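Local atomic coordinates of macrophomate synthase intermolecular Diels-Alderase (Macrophoma commelinae, PDB entry 1IZC), a protein that belongs to the HpcH/HpaI aldolase/citrate lyase family of TIM-barrel enzymes and holds a magnesium ion and pyruvic acid in its site. Residues 50-53 with 54-57; 231-234 with 235-239. The protein carries 1 engineered substitution. All coordinates share one frame; numbering follows the deposited sequence.

Contact 1 of 2, residues 50-53 with 54-57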
loop_
_atom_site.group_PDB
_atom_site.type_symbol
_atom_site.label_atom_id
_atom_site.label_comp_id
_atom_site.label_asym_id
_atom_site.label_seq_id
_atom_site.Cartn_x
_atom_site.Cartn_y
_atom_site.Cartn_z
ATOM N N ILE A 50 -9.796 -9.294 -9.613
ATOM C CA ILE A 50 -8.399 -8.857 -9.479
ATOM C C ILE A 50 -8.412 -7.653 -8.545
ATOM O O ILE A 50 -9.012 -6.624 -8.867
ATOM C CB ILE A 50 -7.813 -8.428 -10.838
ATOM C CG1 ILE A 50 -7.759 -9.634 -11.785
ATOM C CG2 ILE A 50 -6.412 -7.853 -10.639
ATOM C CD1 ILE A 50 -7.423 -9.272 -13.236
ATOM N N PRO A 51 -7.734 -7.753 -7.383
ATOM C CA PRO A 51 -7.698 -6.661 -6.406
ATOM C C PRO A 51 -6.787 -5.516 -6.801
ATOM O O PRO A 51 -5.716 -5.320 -6.220
ATOM C CB PRO A 51 -7.247 -7.370 -5.132
ATOM C CG PRO A 51 -6.243 -8.354 -5.668
ATOM C CD PRO A 51 -6.927 -8.902 -6.919
ATOM N N SER A 52 -7.228 -4.756 -7.798
ATOM C CA SER A 52 -6.450 -3.631 -8.297
ATOM C C SER A 52 -7.411 -2.560 -8.795
ATOM O O SER A 52 -8.221 -2.822 -9.692
ATOM C CB SER A 52 -5.562 -4.096 -9.462
ATOM O OG SER A 52 -5.071 -2.981 -10.178
ATOM N N THR A 53 -7.335 -1.366 -8.214
ATOM C CA THR A 53 -8.217 -0.298 -8.666
ATOM C C THR A 53 -7.841 0.118 -10.084
ATOM O O THR A 53 -8.683 0.627 -10.815
ATOM C CB THR A 53 -8.174 0.924 -7.738
ATOM O OG1 THR A 53 -6.840 1.432 -7.685
ATOM C CG2 THR A 53 -8.624 0.534 -6.333
ATOM N N PHE A 54 -6.587 -0.101 -10.487
ATOM C CA PHE A 54 -6.181 0.248 -11.853
ATOM C C PHE A 54 -7.008 -0.628 -12.798
ATOM O O PHE A 54 -7.517 -0.157 -13.814
ATOM C CB PHE A 54 -4.671 0.002 -12.049
ATOM C CG PHE A 54 -4.136 0.510 -13.354
ATOM C CD1 PHE A 54 -4.356 -0.186 -14.533
ATOM C CD2 PHE A 54 -3.420 1.714 -13.403
ATOM C CE1 PHE A 54 -3.871 0.309 -15.759
ATOM C CE2 PHE A 54 -2.939 2.214 -14.600
ATOM C CZ PHE A 54 -3.161 1.517 -15.787
ATOM N N VAL A 55 -7.152 -1.907 -12.458
ATOM C CA VAL A 55 -7.969 -2.801 -13.277
ATOM C C VAL A 55 -9.425 -2.316 -13.286
ATOM O O VAL A 55 -10.078 -2.322 -14.326
ATOM C CB VAL A 55 -7.902 -4.250 -12.749
ATOM C CG1 VAL A 55 -8.924 -5.139 -13.484
ATOM C CG2 VAL A 55 -6.497 -4.805 -12.986
ATOM N N THR A 56 -9.941 -1.890 -12.134
ATOM C CA THR A 56 -11.318 -1.410 -12.103
ATOM C C THR A 56 -11.473 -0.265 -13.098
ATOM O O THR A 56 -12.481 -0.156 -13.793
ATOM C CB THR A 56 -11.712 -0.850 -10.724
ATOM O OG1 THR A 56 -11.154 -1.674 -9.693
ATOM C CG2 THR A 56 -13.234 -0.828 -10.590
ATOM N N LYS A 57 -10.478 0.611 -13.138
ATOM C CA LYS A 57 -10.534 1.742 -14.062
ATOM C C LYS A 57 -10.548 1.294 -15.528
ATOM O O LYS A 57 -11.252 1.876 -16.356
ATOM C CB LYS A 57 -9.347 2.668 -13.804
ATOM C CG LYS A 57 -9.442 3.401 -12.467
ATOM C CD LYS A 57 -8.162 4.203 -12.195
ATOM C CE LYS A 57 -8.284 5.018 -10.913
ATOM N NZ LYS A 57 -7.007 5.764 -10.641
#
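Ser52 meets Val55 and Phe54 through its hydroxyl, which acts as the N-cap of helix 53-61. Its OG takes the Val55 N-H at 3.3 Å in a fairly straight bond, 162° at the hydrogen, while the bond from Phe54 N is weak and strongly bent, 121°. Serine suits the place because its short side chain can fold back over amides that have no earlier turn to bind; OG lies anti to Ser52's own nitrogen (chi1 165°), which swings the oxygen toward the first turn.

Backbone bonds then take over. Thr56 N donates to Ser52 O at 3.1 Å, and Lys57 N to Thr53 O at 2.9 Å. Thr56 OG1 stands 3.1 Å from Ser52 O as well, but this hydroxyl also bonds His48 NE2, so it joins the helix start to the end of strand 43-48. In this TIM barrel the segment is the turn from strand 43-48 into helix 53-61, and Pro51, centre of an inverse gamma turn, bends the chain between the two.

The apolar contacts lie beside the cap. Ile50 and Val55 cross at about a right angle and touch through their CG2 methyls at 3.8 Å, and Val55 CG2 also rests 3.7 Å from Ser52 CB, so the Val55 methyl lies against the capping side chain while Ile50 packs on Val55. The same pair packs on Val55 and Ile50 of the second subunit, consistent with apolar residues at this subunit interface.

Lys57 begins its extended chain alongside the carbonyl of Thr53, with CG 3.3 Å from Thr53 O. Its NZ reaches the third subunit, forming a salt bridge with Asp83 and a hydrogen bond with His86 there.

Contact 2 of 2, residues 231-234 with 235-239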
loop_
_atom_site.group_PDB
_atom_site.type_symbol
_atom_site.label_atom_id
_atom_site.label_comp_id
_atom_site.label_asym_id
_atom_site.label_seq_id
_atom_site.Cartn_x
_atom_site.Cartn_y
_atom_site.Cartn_z
ATOM N N THR A 231 -29.766 -34.201 -11.649
ATOM C CA THR A 231 -29.994 -33.575 -10.351
ATOM C C THR A 231 -29.747 -32.074 -10.457
ATOM O O THR A 231 -30.441 -31.283 -9.828
ATOM C CB THR A 231 -29.075 -34.170 -9.256
ATOM O OG1 THR A 231 -29.386 -35.561 -9.077
ATOM C CG2 THR A 231 -29.292 -33.453 -7.924
ATOM N N PHE A 232 -28.756 -31.696 -11.256
ATOM C CA PHE A 232 -28.430 -30.288 -11.467
ATOM C C PHE A 232 -29.532 -29.645 -12.309
ATOM O O PHE A 232 -29.986 -28.538 -12.016
ATOM C CB PHE A 232 -27.091 -30.147 -12.198
ATOM C CG PHE A 232 -26.727 -28.726 -12.533
ATOM C CD1 PHE A 232 -26.230 -27.871 -11.557
ATOM C CD2 PHE A 232 -26.892 -28.238 -13.822
ATOM C CE1 PHE A 232 -25.903 -26.550 -11.865
ATOM C CE2 PHE A 232 -26.571 -26.923 -14.136
ATOM C CZ PHE A 232 -26.074 -26.077 -13.153
ATOM N N VAL A 233 -29.954 -30.341 -13.363
ATOM C CA VAL A 233 -31.012 -29.821 -14.227
ATOM C C VAL A 233 -32.259 -29.529 -13.398
ATOM O O VAL A 233 -32.855 -28.456 -13.518
ATOM C CB VAL A 233 -31.368 -30.828 -15.353
ATOM C CG1 VAL A 233 -32.567 -30.321 -16.153
ATOM C CG2 VAL A 233 -30.173 -31.007 -16.275
ATOM N N GLU A 234 -32.650 -30.481 -12.556
ATOM C CA GLU A 234 -33.823 -30.310 -11.707
ATOM C C GLU A 234 -33.641 -29.109 -10.781
ATOM O O GLU A 234 -34.569 -28.324 -10.578
ATOM C CB GLU A 234 -34.060 -31.559 -10.857
ATOM C CG GLU A 234 -34.454 -32.789 -11.653
ATOM C CD GLU A 234 -34.493 -34.040 -10.796
ATOM O OE1 GLU A 234 -35.162 -34.016 -9.737
ATOM O OE2 GLU A 234 -33.859 -35.048 -11.183
ATOM N N ALA A 235 -32.440 -28.979 -10.220
ATOM C CA ALA A 235 -32.141 -27.878 -9.310
ATOM C C ALA A 235 -32.290 -26.540 -10.021
ATOM O O ALA A 235 -32.905 -25.613 -9.493
ATOM C CB ALA A 235 -30.723 -28.022 -8.756
ATOM N N MET A 236 -31.735 -26.435 -11.219
ATOM C CA MET A 236 -31.834 -25.188 -11.972
ATOM C C MET A 236 -33.273 -24.901 -12.388
ATOM O O MET A 236 -33.692 -23.743 -12.462
ATOM C CB MET A 236 -30.945 -25.228 -13.211
ATOM C CG MET A 236 -29.481 -24.942 -12.930
ATOM S SD MET A 236 -29.294 -23.427 -11.960
ATOM C CE MET A 236 -29.945 -22.233 -13.050
ATOM N N THR A 237 -34.033 -25.955 -12.658
ATOM C CA THR A 237 -35.420 -25.774 -13.046
ATOM C C THR A 237 -36.225 -25.246 -11.875
ATOM O O THR A 237 -37.038 -24.333 -12.039
ATOM C CB THR A 237 -36.046 -27.091 -13.534
ATOM O OG1 THR A 237 -35.426 -27.471 -14.768
ATOM C CG2 THR A 237 -37.544 -26.915 -13.755
ATOM N N LYS A 238 -36.002 -25.816 -10.697
ATOM C CA LYS A 238 -36.719 -25.376 -9.510
ATOM C C LYS A 238 -36.349 -23.927 -9.197
ATOM O O LYS A 238 -37.213 -23.103 -8.892
ATOM C CB LYS A 238 -36.382 -26.272 -8.325
ATOM C CG LYS A 238 -37.183 -25.950 -7.078
ATOM C CD LYS A 238 -36.792 -26.856 -5.921
ATOM C CE LYS A 238 -37.616 -26.550 -4.688
ATOM N NZ LYS A 238 -37.140 -27.316 -3.511
ATOM N N PHE A 239 -35.058 -23.627 -9.285
ATOM C CA PHE A 239 -34.554 -22.283 -9.033
ATOM C C PHE A 239 -35.139 -21.249 -10.001
ATOM O O PHE A 239 -35.685 -20.226 -9.574
ATOM C CB PHE A 239 -33.016 -22.289 -9.138
ATOM C CG PHE A 239 -32.381 -20.915 -9.159
ATOM C CD1 PHE A 239 -32.062 -20.253 -7.979
ATOM C CD2 PHE A 239 -32.087 -20.296 -10.378
ATOM C CE1 PHE A 239 -31.449 -18.983 -8.006
ATOM C CE2 PHE A 239 -31.482 -19.031 -10.425
ATOM C CZ PHE A 239 -31.161 -18.375 -9.238
#
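The outer helix 230-245 of the barrel carries a Met-aromatic contact one turn long, between Phe232 and Met236. The two side chains lie side by side and point the same way, as residues four apart on a helix can. Met236 CG sits over one face of the Phe232 ring, offset toward the rim near CZ, which it approaches to 3.6 Å. In this CH-pi contact Met236 CG lies 3.9 Å from the centroid of the Phe232 ring, 26° off the normal. The sulfur lies farther out: Met236 SD is 5.0 Å from the Phe232 centroid and oblique to the face, so the methylene does most of the touching. With chi1 at -80°, CG of Met236 lies beside its own backbone N, on the side facing the preceding turn, and the bends at chi2 and chi3 turn SD and CE away from residues 231-234.

Methionine fits because its flexible thioether can mould itself to neighbours, and phenylalanine because it offers a broad flat face. Both also touch Phe207 of strand 205-207, while Phe232 reaches Pro209 and Tyr212 of helix 209-215. The pair thus seats helix 230-245 on a strand of the TIM barrel. Pro209 lines the pyruvic acid pocket; the Phe232 side chain itself remains about 8 Å from the ligand.

The regular i to i+4 bonds hold the turn beneath these side chains. Met236 N donates to Phe232 O at 2.8 Å, and Ala235 N to Thr231 O at 3.1 Å. Ala235, with no more than a methyl, is small enough for Tyr212 to pack on this buried side of the helix.

Val233, Glu234 and Thr237 face solvent; Thr237 N bonds Val233 O at 2.9 Å. Lys238 lies against helix 193-197, and its extended chain carries NZ to a hydrogen bond with Val190 O of helix 187-191.

Contact 1 lies at the start of one helix and contact 2 within another, both round the closed eight-stranded barrel, yet on opposite sides of the chain's centre. Their own centres are 35 Å apart, with nearest atoms about 23 Å apart, and they do not touch. Along the chain contact 1 comes first, leading from strand 43-48 into helix 53-61; contact 2 follows much later, on helix 230-245 between strands 205-207 and 250-253. They therefore shape separate parts of the barrel's helical layer. Residues 50-57 meet other subunits of the six-chain assembly, whereas no other chain touches residues 231-239, which pack within their own subunit beside elements that border the pyruvic acid pocket.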